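Local atomic coordinates of sensor protein (Pseudomonas syringae pv. tomato, PDB entry 2R8R), a protein that is probably a membrane-bound sensor histidine kinase of a two-component system, represented here by its N-terminal KdpD region, which has a P-loop NTPase-type fold. Residues A[22-27]-A[48-53]; A[29-34]-A[55-60]; A[39-44]-A[73-78]; A[88-93]-A[111-116]; A[159-164]-A[206-211]. All blocks are in the same frame, centred on the assembly; numbering follows the deposited sequence.

Contact 1 (A[22-27]-A[48-53])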
# COMPACT_ATOMS: atom_id res chain seq x y z
N ALA A 22 -0.95 -7.70 7.36
CA ALA A 22 0.33 -7.64 8.07
C ALA A 22 0.56 -6.27 8.72
O ALA A 22 0.92 -6.18 9.89
CB ALA A 22 1.51 -8.02 7.16
N MSE A 23 0.31 -5.21 7.96
CA MSE A 23 0.37 -3.88 8.49
C MSE A 23 -0.58 -3.65 9.70
O MSE A 23 -0.18 -2.97 10.67
CB MSE A 23 0.10 -2.84 7.40
CG MSE A 23 0.10 -1.41 7.95
SE MSE A 23 -0.27 -0.01 6.66
CE MSE A 23 -2.10 -0.51 6.15
N LEU A 24 -1.81 -4.18 9.62
CA LEU A 24 -2.78 -3.95 10.67
C LEU A 24 -2.44 -4.73 11.93
O LEU A 24 -2.65 -4.20 13.03
CB LEU A 24 -4.20 -4.24 10.18
CG LEU A 24 -4.77 -3.29 9.10
CD1 LEU A 24 -6.21 -3.69 8.81
CD2 LEU A 24 -4.68 -1.83 9.52
N GLN A 25 -1.90 -5.96 11.77
CA GLN A 25 -1.37 -6.73 12.92
C GLN A 25 -0.17 -6.07 13.56
O GLN A 25 -0.03 -6.08 14.78
CB GLN A 25 -0.98 -8.16 12.52
CG GLN A 25 -2.13 -9.12 12.21
CD GLN A 25 -2.96 -9.50 13.45
OE1 GLN A 25 -2.82 -8.90 14.53
NE2 GLN A 25 -3.82 -10.50 13.30
N ALA A 26 0.72 -5.49 12.76
CA ALA A 26 1.86 -4.76 13.31
C ALA A 26 1.34 -3.57 14.12
O ALA A 26 1.87 -3.25 15.18
CB ALA A 26 2.80 -4.30 12.21
N ALA A 27 0.30 -2.95 13.61
CA ALA A 27 -0.29 -1.74 14.21
C ALA A 27 -0.98 -2.04 15.56
O ALA A 27 -0.93 -1.23 16.48
CB ALA A 27 -1.25 -1.12 13.23
N ALA A 48 -13.36 -9.59 5.61
CA ALA A 48 -13.94 -9.39 6.93
C ALA A 48 -12.89 -9.42 8.05
O ALA A 48 -13.09 -8.79 9.09
CB ALA A 48 -15.04 -10.44 7.19
N GLU A 49 -11.78 -10.14 7.86
CA GLU A 49 -10.79 -10.29 8.93
C GLU A 49 -9.97 -9.02 9.04
O GLU A 49 -9.54 -8.64 10.12
CB GLU A 49 -9.90 -11.53 8.75
CG GLU A 49 -8.95 -11.51 7.53
CD GLU A 49 -8.01 -12.71 7.46
OE1 GLU A 49 -7.98 -13.54 8.43
OE2 GLU A 49 -7.30 -12.83 6.43
N THR A 50 -9.78 -8.37 7.89
CA THR A 50 -9.03 -7.13 7.79
C THR A 50 -9.92 -5.97 8.23
O THR A 50 -9.50 -5.08 8.97
CB THR A 50 -8.47 -7.00 6.33
OG1 THR A 50 -7.69 -8.16 6.04
CG2 THR A 50 -7.60 -5.78 6.16
N GLU A 51 -11.18 -6.01 7.83
CA GLU A 51 -12.15 -5.07 8.36
C GLU A 51 -12.26 -5.16 9.91
O GLU A 51 -12.33 -4.13 10.60
CB GLU A 51 -13.50 -5.27 7.62
CG GLU A 51 -14.53 -4.15 7.81
CD GLU A 51 -14.01 -2.69 7.63
OE1 GLU A 51 -13.76 -2.24 6.48
OE2 GLU A 51 -13.88 -1.96 8.65
N ALA A 52 -12.19 -6.38 10.47
CA ALA A 52 -12.23 -6.52 11.96
C ALA A 52 -10.96 -5.99 12.65
O ALA A 52 -11.03 -5.47 13.76
CB ALA A 52 -12.52 -7.96 12.38
N LEU A 53 -9.79 -6.11 12.03
CA LEU A 53 -8.59 -5.47 12.58
C LEU A 53 -8.69 -3.93 12.52
O LEU A 53 -8.36 -3.22 13.47
CB LEU A 53 -7.32 -5.96 11.89
CG LEU A 53 -6.90 -7.39 12.26
CD1 LEU A 53 -5.58 -7.74 11.54
CD2 LEU A 53 -6.80 -7.54 13.78

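Contact 2 (A[29-34]-A[55-60])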
# COMPACT_ATOMS: atom_id res chain seq x y z
N ALA A 29 -0.02 -4.55 17.57
CA ALA A 29 1.06 -4.75 18.54
C ALA A 29 1.45 -3.40 19.09
O ALA A 29 1.54 -3.24 20.29
CB ALA A 29 2.28 -5.51 17.95
N GLN A 30 1.65 -2.41 18.24
CA GLN A 30 1.96 -1.06 18.72
C GLN A 30 0.86 -0.47 19.61
O GLN A 30 1.16 0.16 20.63
CB GLN A 30 2.20 -0.13 17.53
CG GLN A 30 3.41 -0.48 16.66
CD GLN A 30 4.74 -0.58 17.42
OE1 GLN A 30 5.34 -1.64 17.47
NE2 GLN A 30 5.20 0.53 17.99
N LEU A 31 -0.41 -0.67 19.25
CA LEU A 31 -1.53 -0.14 20.04
C LEU A 31 -1.47 -0.72 21.46
O LEU A 31 -1.59 -0.01 22.45
CB LEU A 31 -2.88 -0.43 19.38
CG LEU A 31 -4.14 0.22 19.97
CD1 LEU A 31 -4.18 1.77 19.75
CD2 LEU A 31 -5.41 -0.41 19.45
N ARG A 32 -1.24 -2.03 21.54
CA ARG A 32 -1.13 -2.73 22.81
C ARG A 32 -0.00 -2.21 23.69
O ARG A 32 -0.11 -2.24 24.90
CB ARG A 32 -0.91 -4.22 22.57
CG ARG A 32 -2.16 -4.94 22.17
CD ARG A 32 -1.94 -6.42 22.23
NE ARG A 32 -0.90 -6.94 21.32
CZ ARG A 32 -1.10 -7.39 20.07
NH1 ARG A 32 -2.31 -7.38 19.50
NH2 ARG A 32 -0.07 -7.85 19.38
N GLN A 33 1.09 -1.78 23.09
CA GLN A 33 2.19 -1.22 23.85
C GLN A 33 2.00 0.29 24.17
O GLN A 33 2.94 0.95 24.60
CB GLN A 33 3.48 -1.43 23.05
CG GLN A 33 3.81 -2.91 22.78
CD GLN A 33 4.83 -3.04 21.65
OE1 GLN A 33 5.65 -2.15 21.46
NE2 GLN A 33 4.76 -4.14 20.88
N GLY A 34 0.79 0.82 23.94
CA GLY A 34 0.45 2.20 24.28
C GLY A 34 0.68 3.26 23.22
O GLY A 34 0.51 4.44 23.51
N ASN A 55 -11.33 -2.06 12.57
CA ASN A 55 -12.33 -1.53 13.49
C ASN A 55 -11.87 -1.50 14.94
O ASN A 55 -12.50 -0.84 15.75
CB ASN A 55 -13.67 -2.29 13.35
CG ASN A 55 -14.45 -1.88 12.06
OD1 ASN A 55 -15.25 -2.68 11.55
ND2 ASN A 55 -14.21 -0.63 11.55
N GLY A 56 -10.76 -2.15 15.26
CA GLY A 56 -10.11 -1.98 16.56
C GLY A 56 -9.08 -0.86 16.68
O GLY A 56 -8.45 -0.71 17.72
N LEU A 57 -8.89 -0.09 15.61
CA LEU A 57 -7.89 0.95 15.56
C LEU A 57 -8.57 2.30 15.38
O LEU A 57 -9.59 2.39 14.68
CB LEU A 57 -6.92 0.72 14.38
CG LEU A 57 -6.02 -0.51 14.43
CD1 LEU A 57 -5.41 -0.80 13.05
CD2 LEU A 57 -4.96 -0.37 15.50
N PRO A 58 -8.03 3.37 16.00
CA PRO A 58 -8.55 4.68 15.70
C PRO A 58 -8.41 4.98 14.20
O PRO A 58 -7.43 4.55 13.55
CB PRO A 58 -7.65 5.61 16.52
CG PRO A 58 -7.15 4.73 17.63
CD PRO A 58 -6.92 3.44 16.98
N GLN A 59 -9.39 5.71 13.66
CA GLN A 59 -9.47 5.97 12.23
C GLN A 59 -9.73 7.43 11.95
O GLN A 59 -10.57 8.05 12.60
CB GLN A 59 -10.58 5.13 11.64
CG GLN A 59 -10.26 3.63 11.64
CD GLN A 59 -11.50 2.82 11.38
OE1 GLN A 59 -12.25 3.13 10.48
NE2 GLN A 59 -11.71 1.79 12.16
N GLN A 60 -8.98 7.98 10.98
CA GLN A 60 -9.16 9.38 10.58
C GLN A 60 -10.10 9.45 9.37
O GLN A 60 -9.75 8.97 8.32
CB GLN A 60 -7.82 9.98 10.25
CG GLN A 60 -7.84 11.46 9.89
CD GLN A 60 -8.11 12.35 11.09
OE1 GLN A 60 -7.38 12.30 12.10
NE2 GLN A 60 -9.18 13.18 10.99

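Contact 3 (A[39-44]-A[73-78])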
# COMPACT_ATOMS: atom_id res chain seq x y z
N ALA A 39 -5.23 5.20 11.79
CA ALA A 39 -5.39 4.79 10.42
C ALA A 39 -5.68 6.04 9.60
O ALA A 39 -6.66 6.74 9.86
CB ALA A 39 -6.52 3.75 10.30
N GLY A 40 -4.80 6.33 8.64
CA GLY A 40 -4.96 7.46 7.73
C GLY A 40 -5.72 7.06 6.48
O GLY A 40 -6.75 7.65 6.13
N VAL A 41 -5.22 6.03 5.81
CA VAL A 41 -5.95 5.37 4.75
C VAL A 41 -5.63 3.89 4.75
O VAL A 41 -4.48 3.50 4.69
CB VAL A 41 -5.71 6.03 3.33
CG1 VAL A 41 -4.24 6.29 3.05
CG2 VAL A 41 -6.45 5.22 2.22
N VAL A 42 -6.67 3.07 4.82
CA VAL A 42 -6.51 1.61 4.85
C VAL A 42 -7.56 0.99 3.95
O VAL A 42 -8.73 1.23 4.10
CB VAL A 42 -6.60 1.03 6.29
CG1 VAL A 42 -6.50 -0.52 6.27
CG2 VAL A 42 -5.50 1.63 7.17
N GLU A 43 -7.10 0.18 3.01
CA GLU A 43 -7.95 -0.56 2.08
C GLU A 43 -8.17 -2.01 2.54
O GLU A 43 -7.29 -2.85 2.43
CB GLU A 43 -7.30 -0.57 0.69
CG GLU A 43 -7.02 0.78 0.11
CD GLU A 43 -8.30 1.59 -0.17
OE1 GLU A 43 -9.42 1.02 -0.14
OE2 GLU A 43 -8.14 2.80 -0.43
N THR A 44 -9.35 -2.31 3.05
CA THR A 44 -9.62 -3.65 3.53
C THR A 44 -10.12 -4.58 2.40
O THR A 44 -10.06 -5.81 2.49
CB THR A 44 -10.62 -3.62 4.66
OG1 THR A 44 -11.82 -3.00 4.20
CG2 THR A 44 -10.05 -2.86 5.85
N GLU A 73 -11.64 9.32 -2.59
CA GLU A 73 -11.33 9.40 -1.15
C GLU A 73 -9.83 9.60 -1.00
O GLU A 73 -9.04 8.94 -1.67
CB GLU A 73 -11.71 8.11 -0.42
CG GLU A 73 -13.16 7.66 -0.54
CD GLU A 73 -13.34 6.22 -0.11
OE1 GLU A 73 -12.48 5.38 -0.46
OE2 GLU A 73 -14.33 5.92 0.60
N GLU A 74 -9.43 10.54 -0.15
CA GLU A 74 -8.04 10.70 0.22
C GLU A 74 -7.92 10.77 1.72
O GLU A 74 -8.84 11.18 2.42
CB GLU A 74 -7.45 12.03 -0.30
CG GLU A 74 -6.83 12.07 -1.66
CD GLU A 74 -6.11 10.84 -2.05
OE1 GLU A 74 -5.39 10.28 -1.20
OE2 GLU A 74 -6.24 10.44 -3.23
N MSE A 75 -6.74 10.39 2.18
CA MSE A 75 -6.28 10.64 3.50
C MSE A 75 -6.40 12.15 3.82
O MSE A 75 -6.06 13.03 2.98
CB MSE A 75 -4.85 10.20 3.59
CG MSE A 75 -4.24 10.36 4.90
SE MSE A 75 -2.34 9.95 4.82
CE MSE A 75 -1.78 11.24 3.58
N ASP A 76 -6.91 12.42 5.02
CA ASP A 76 -7.02 13.77 5.51
C ASP A 76 -5.72 14.18 6.17
O ASP A 76 -5.59 14.20 7.37
CB ASP A 76 -8.20 13.88 6.46
CG ASP A 76 -8.53 15.31 6.79
OD1 ASP A 76 -7.81 16.23 6.38
OD2 ASP A 76 -9.55 15.50 7.45
N LEU A 77 -4.76 14.55 5.33
CA LEU A 77 -3.41 14.89 5.74
C LEU A 77 -3.38 16.03 6.78
O LEU A 77 -2.67 15.96 7.79
CB LEU A 77 -2.62 15.29 4.50
CG LEU A 77 -1.13 15.67 4.63
CD1 LEU A 77 -0.31 14.53 5.27
CD2 LEU A 77 -0.57 16.08 3.22
N ASP A 78 -4.15 17.08 6.49
CA ASP A 78 -4.27 18.24 7.34
C ASP A 78 -4.76 17.87 8.73
O ASP A 78 -4.23 18.32 9.67
CB ASP A 78 -5.26 19.25 6.75
CG ASP A 78 -4.70 20.01 5.57
OD1 ASP A 78 -3.73 19.50 4.97
OD2 ASP A 78 -5.21 21.12 5.24
O HOH W 1 -7.65 10.21 6.77
O HOH W 2 -9.39 4.89 0.16

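Contact 4 (A[88-93]-A[111-116])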
# COMPACT_ATOMS: atom_id res chain seq x y z
N VAL A 88 0.99 6.64 11.87
CA VAL A 88 -0.11 6.67 10.87
C VAL A 88 0.01 5.49 9.90
O VAL A 88 1.10 5.20 9.38
CB VAL A 88 -0.24 8.03 10.13
CG1 VAL A 88 -1.41 8.02 9.14
CG2 VAL A 88 -0.46 9.14 11.13
N LEU A 89 -1.11 4.80 9.70
CA LEU A 89 -1.20 3.72 8.73
C LEU A 89 -1.73 4.23 7.40
O LEU A 89 -2.80 4.88 7.33
CB LEU A 89 -2.12 2.61 9.25
CG LEU A 89 -1.85 2.19 10.69
CD1 LEU A 89 -2.77 1.02 11.00
CD2 LEU A 89 -0.37 1.86 10.89
N VAL A 90 -0.94 3.97 6.36
CA VAL A 90 -1.18 4.52 5.00
C VAL A 90 -0.97 3.42 3.93
O VAL A 90 0.17 3.11 3.58
CB VAL A 90 -0.24 5.71 4.70
CG1 VAL A 90 -0.50 6.28 3.25
CG2 VAL A 90 -0.38 6.81 5.78
N ASP A 91 -2.07 2.82 3.47
CA ASP A 91 -2.03 1.88 2.35
C ASP A 91 -1.60 2.57 1.07
O ASP A 91 -1.85 3.76 0.88
CB ASP A 91 -3.39 1.18 2.15
CG ASP A 91 -3.40 -0.24 2.71
OD1 ASP A 91 -2.42 -0.99 2.44
OD2 ASP A 91 -4.37 -0.61 3.39
N GLU A 92 -0.89 1.84 0.22
CA GLU A 92 -0.64 2.25 -1.16
C GLU A 92 0.30 3.44 -1.37
O GLU A 92 -0.13 4.53 -1.76
CB GLU A 92 -1.97 2.38 -1.91
CG GLU A 92 -2.61 0.99 -2.00
CD GLU A 92 -3.98 0.91 -2.67
OE1 GLU A 92 -4.43 1.92 -3.32
OE2 GLU A 92 -4.60 -0.19 -2.55
N LEU A 93 1.58 3.16 -1.16
CA LEU A 93 2.66 4.14 -1.16
C LEU A 93 2.84 4.86 -2.52
O LEU A 93 3.25 6.04 -2.57
CB LEU A 93 3.97 3.40 -0.77
CG LEU A 93 5.33 4.09 -0.74
CD1 LEU A 93 5.37 5.34 0.19
CD2 LEU A 93 6.38 3.07 -0.34
N GLN A 111 5.95 11.75 3.32
CA GLN A 111 7.18 12.44 3.69
C GLN A 111 6.85 13.57 4.64
O GLN A 111 7.58 13.80 5.57
CB GLN A 111 7.98 12.97 2.46
CG GLN A 111 8.54 11.96 1.45
CD GLN A 111 9.47 10.94 2.06
OE1 GLN A 111 10.35 11.27 2.85
NE2 GLN A 111 9.29 9.67 1.68
N GLU A 112 5.74 14.26 4.42
CA GLU A 112 5.30 15.37 5.28
C GLU A 112 4.97 14.96 6.70
O GLU A 112 5.29 15.66 7.65
CB GLU A 112 4.08 16.12 4.70
CG GLU A 112 3.90 17.48 5.34
CD GLU A 112 2.80 18.32 4.78
OE1 GLU A 112 1.90 17.79 4.10
OE2 GLU A 112 2.83 19.56 5.04
N LEU A 113 4.29 13.83 6.85
CA LEU A 113 4.01 13.24 8.17
C LEU A 113 5.32 12.91 8.84
O LEU A 113 5.48 13.18 10.00
CB LEU A 113 3.18 11.95 8.04
CG LEU A 113 1.76 12.10 7.48
CD1 LEU A 113 1.24 10.75 7.04
CD2 LEU A 113 0.87 12.79 8.55
N LEU A 114 6.23 12.29 8.10
CA LEU A 114 7.52 11.87 8.62
C LEU A 114 8.39 13.06 9.08
O LEU A 114 9.07 12.96 10.10
CB LEU A 114 8.26 11.04 7.57
CG LEU A 114 7.74 9.64 7.20
CD1 LEU A 114 8.55 9.12 5.95
CD2 LEU A 114 7.89 8.75 8.36
N ALA A 115 8.33 14.18 8.34
CA ALA A 115 9.04 15.42 8.71
C ALA A 115 8.45 16.05 9.98
O ALA A 115 9.16 16.74 10.70
CB ALA A 115 9.06 16.44 7.55
N ALA A 116 7.17 15.79 10.24
CA ALA A 116 6.49 16.22 11.47
C ALA A 116 6.75 15.29 12.65
O ALA A 116 6.22 15.51 13.73
CB ALA A 116 4.97 16.38 11.24

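Contact 5 (A[159-164]-A[206-211])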
# COMPACT_ATOMS: atom_id res chain seq x y z
N LEU A 159 11.96 -2.27 6.01
CA LEU A 159 11.24 -2.89 4.94
C LEU A 159 10.96 -4.34 5.30
O LEU A 159 11.88 -5.06 5.71
CB LEU A 159 12.04 -2.80 3.62
CG LEU A 159 11.32 -3.34 2.37
CD1 LEU A 159 11.05 -2.21 1.38
CD2 LEU A 159 12.14 -4.41 1.71
N VAL A 160 9.71 -4.76 5.17
CA VAL A 160 9.38 -6.17 5.35
C VAL A 160 8.72 -6.75 4.11
O VAL A 160 7.78 -6.16 3.56
CB VAL A 160 8.54 -6.43 6.67
CG1 VAL A 160 7.30 -5.64 6.71
CG2 VAL A 160 8.24 -7.89 6.86
N LEU A 161 9.26 -7.88 3.64
CA LEU A 161 8.64 -8.67 2.55
C LEU A 161 7.51 -9.57 3.04
O LEU A 161 7.70 -10.38 3.95
CB LEU A 161 9.70 -9.53 1.83
CG LEU A 161 9.28 -10.33 0.59
CD1 LEU A 161 8.74 -9.40 -0.49
CD2 LEU A 161 10.48 -11.23 0.10
N ILE A 162 6.32 -9.36 2.47
CA ILE A 162 5.15 -10.19 2.73
C ILE A 162 5.05 -11.09 1.49
O ILE A 162 4.84 -10.63 0.38
CB ILE A 162 3.87 -9.35 2.96
CG1 ILE A 162 4.11 -8.32 4.07
CG2 ILE A 162 2.62 -10.25 3.19
CD1 ILE A 162 4.38 -8.89 5.40
N ASP A 163 5.27 -12.38 1.72
CA ASP A 163 5.45 -13.34 0.65
C ASP A 163 4.25 -14.31 0.64
O ASP A 163 3.64 -14.58 1.66
CB ASP A 163 6.78 -14.07 0.88
CG ASP A 163 7.10 -15.08 -0.18
OD1 ASP A 163 6.97 -14.80 -1.39
OD2 ASP A 163 7.57 -16.16 0.21
N LEU A 164 3.92 -14.80 -0.54
CA LEU A 164 2.88 -15.78 -0.72
C LEU A 164 3.17 -16.54 -2.01
O LEU A 164 3.44 -15.91 -3.02
CB LEU A 164 1.51 -15.09 -0.77
CG LEU A 164 0.29 -16.01 -0.62
CD1 LEU A 164 0.10 -16.45 0.87
CD2 LEU A 164 -0.95 -15.42 -1.22
N GLN A 206 14.18 -9.89 -4.82
CA GLN A 206 15.39 -9.20 -5.24
C GLN A 206 15.39 -7.76 -4.72
O GLN A 206 16.40 -7.28 -4.24
CB GLN A 206 15.49 -9.21 -6.75
CG GLN A 206 15.87 -10.56 -7.38
CD GLN A 206 15.75 -10.53 -8.92
OE1 GLN A 206 15.09 -9.64 -9.49
NE2 GLN A 206 16.36 -11.52 -9.58
N THR A 207 14.25 -7.08 -4.81
CA THR A 207 14.09 -5.76 -4.18
C THR A 207 14.39 -5.78 -2.68
O THR A 207 15.15 -4.94 -2.21
CB THR A 207 12.68 -5.18 -4.41
OG1 THR A 207 12.42 -5.07 -5.82
CG2 THR A 207 12.54 -3.74 -3.74
N ALA A 208 13.81 -6.73 -1.94
CA ALA A 208 14.01 -6.82 -0.49
C ALA A 208 15.45 -7.14 -0.10
O ALA A 208 15.92 -6.67 0.95
CB ALA A 208 13.05 -7.84 0.16
N ALA A 209 16.13 -7.93 -0.93
CA ALA A 209 17.50 -8.33 -0.64
C ALA A 209 18.49 -7.18 -0.88
O ALA A 209 19.49 -7.06 -0.15
CB ALA A 209 17.89 -9.55 -1.48
N ALA A 210 18.19 -6.35 -1.89
CA ALA A 210 18.99 -5.17 -2.22
C ALA A 210 18.87 -4.03 -1.21
O ALA A 210 19.63 -3.06 -1.29
CB ALA A 210 18.62 -4.66 -3.62
N GLN A 211 17.91 -4.11 -0.27
CA GLN A 211 17.77 -3.08 0.78
C GLN A 211 18.80 -3.30 1.88
O GLN A 211 19.39 -2.34 2.37
CB GLN A 211 16.35 -3.10 1.39
CG GLN A 211 16.00 -1.94 2.39
CD GLN A 211 15.22 -0.75 1.77
OE1 GLN A 211 15.05 -0.67 0.54
NE2 GLN A 211 14.76 0.18 2.62

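Contact 1 (A[22-27]-A[48-53])
L24 and L53 form the middle of the contact between helix 19-32 and helix 48-54. Their CB atoms lie 4.0 Å apart. The two short axes approach to 9.9 Å and run in much the same direction, with an angle of 29° between them.

The apolar contacts spread from this pair. L24 extends toward T50, and its CD1 methyl ends 3.7 Å from T50 CG2. The two side chains cross at about a right angle. The same L24 CD1 lies 3.6 Å from T50 O, so one leucine methyl covers both the side chain and the carbonyl of T50. L53 turns its own CD1 the other way, onto Q25. Here a methyl lies over the flat of an amide: L53 CD1 is 3.7 Å from Q25 CD. Q25 has a chain bent at chi2 (-69°), which folds the amide back over L53 at the edge of the contact.

No hydrogen bond crosses between the two segments. Polar groups find partners around it. Q25 NE2 makes a weak hydrogen bond to Y21 OH. L53 O accepts one from H28 NE2, which adds a polar link between the two helices. E49 pairs with R47 in a salt bridge.

T50 also packs on T20 and Y21. T20 belongs to a probable Walker A loop, whose backbone amides hold a sulfate. Helix 19-32 follows that loop directly. A helix after the phosphate-binding loop is the usual P-loop NTPase arrangement; here the short helix 48-54 packs on its side.

Contact 2 (A[29-34]-A[55-60])
L31 reaches from the last turn of helix 19-32 to the chain at G56, L57 and P58. The helix ends just beyond it in a Schellman motif. G34, with a positive phi of 91°, is the C-prime residue. Its amide turns back to L31, with G34 N 2.9 Å from L31 O, and the amide after G34 bonds to Q30 O. The facing segment is irregular and connects helix 48-54 to strand 63-67.

Apolar contacts carry the contact, and L31 supplies all of them from the helix side. CG stands anti to the backbone N (chi1 -172°), and the two methyls then divide the work. CD2 meets the CD2 methyl of L57 at 4.0 Å. These two leucine side chains slide past each other in opposite directions. CD1 meets the proline ring, with L31 CD1 4.2 Å from P58 CD. L57 is the buried member. It continues inward onto L24 and L89, and also touches H28; the pairing with L31 lies at the outer margin of this packing.

The polar bonds lie within the 55-60 segment or lead out of it. Q59 NE2 makes a weak hydrogen bond to L57 O and a second weak one to L54 O. The backbones of P58 and Q60 both bond to A39, so this chain runs along the edge strand 37-39.

One contact mixes the two kinds. The L31 CD2 methyl that touches L57 also lies 3.5 Å from G56 O, beyond the oxygen end of that carbonyl.

Contact 3 (A[39-44]-A[73-78])
M75 makes both direct touches of this contact, against G40 and V41 where the chain leaves edge strand 37-39. Before it, E73 ends strand 70-74 and faces E43. The two carboxylates do not touch: E43 OE2 and E73 OE1 are 5.0 Å apart. A water sits between them, 3.2 Å from E73 OE1, and donates to both. E73 OE2 has a salt bridge to R64. E74 has other partners: its OE1 makes a salt bridge to R106, and its OE2 a hydrogen bond with H95 NE2.

M75, a selenomethionine, follows. Its CB is 4.0 Å from V41 CG1. That methyl occupies the crowded position between the backbone N and the carbonyl carbon (chi1 47°). M75 CG passes 3.9 Å from G40 O. The V41 and M75 side chains cross at about a right angle. The M75 chain then bends at chi3, and its end leads away from 39-44.

At D76 the backbone takes over. A second water accepts from D76 N at 2.9 Å and lies 2.8 Å from G40 O. D76 is the centre of an inverse gamma turn. It also N-caps helix 77-83 through OD1 to A79 N. L77 packs on D109 and E112.

The segments thus meet through a few apolar touches and two intervening waters, with no direct hydrogen bond. The water between the glutamates probably eases their like charges, and R64 would help.

Contact 4 (A[88-93]-A[111-116])
L113 projects from helix 106-115 onto V88 and V90 of strand 87-90. These elements belong to a beta-alpha-beta unit, completed by strand 119-125. Its two strands are neighbours in the parallel sheet of a P-loop NTPase-type fold.

The L113 side chain can be followed outward. CB starts it toward the sheet but stays more than 5 Å from both valines. CG lies beside the backbone N (chi1 -65°) and is still 5.2 Å from V88 CG2. The branch point therefore makes no close contact with the strand. From CG the two methyls part. CD1 does the touching and comes within 4.3 Å of V88 CG1. CD2 stays a little farther, 4.7 Å from V88 CG2.

V88 and V90 are two residues apart on the strand, so both side chains point to the same side of the sheet. L89 between them points to the other side, where M23, L24 and A27 of helix 19-32 cover it. L113 also packs on V120 of strand 119-125, and V88 on L80 of helix 77-83. All three touching residues are buried, and the contact is wholly apolar.

The methyls of the two valines are themselves near neighbours, with V88 CG1 3.7 Å from V90 CG2. L113 CD1 sits over this pair, and its approach to V90 CG2 is 4.4 Å.

Contact 5 (A[159-164]-A[206-211])
A208 meets L159 and L161 where helix 194-209 packs against the edge strand 158-161. This is the close part of the contact. L159 CG stands anti to the backbone N (chi1 -176°), which carries its CD2 methyl to the helix. L159 CD2 is 3.8 Å from A208 CA and 3.9 Å from A208 CB. The small alanine lets the leucine come right up to the helix backbone. The same A208 CB lies 4.1 Å from L161 CB, so one methyl touches both leucines.

The looser part is at Q211, the last modelled residue and an exposed one. Its NE2 comes only to 4.2 Å of L159 CB and makes no bond to the strand. The amide is held instead by a hydrogen bond from Q211 NE2 to L153 O. No hydrogen bond joins the two segments, and the contact lies near the surface.

Beyond A208, L161 continues onto A204 and M205 of the same helix. T207 turns to L11 on strand 7-12. D163 makes a salt bridge to R201. Helix 194-209 therefore covers one face of the sheet edge, while strand 158-161 pairs on its inner side with strand 7-12.

Contacts 3 and 4 are the buried ones, contacts 1 and 2 are partly buried, and contact 5 lies at the surface. Contacts 1 and 2 share helix 19-32 and touch through L24 and L57. Contacts 4 and 5 reach the same parallel sheet, at strand 87-90 and at the edge strand 158-161. Contacts 3 and 4 are joined by backbone bonds such as G40 N to L89 O. L89, reached by L24, A27 and L57, ties contacts 1, 2 and 4 together. None has a direct hydrogen bond across it. Contact 3 alone uses waters; contact 4 is purely leucine and valine, while contacts 1 and 5 each include a glutamine amide.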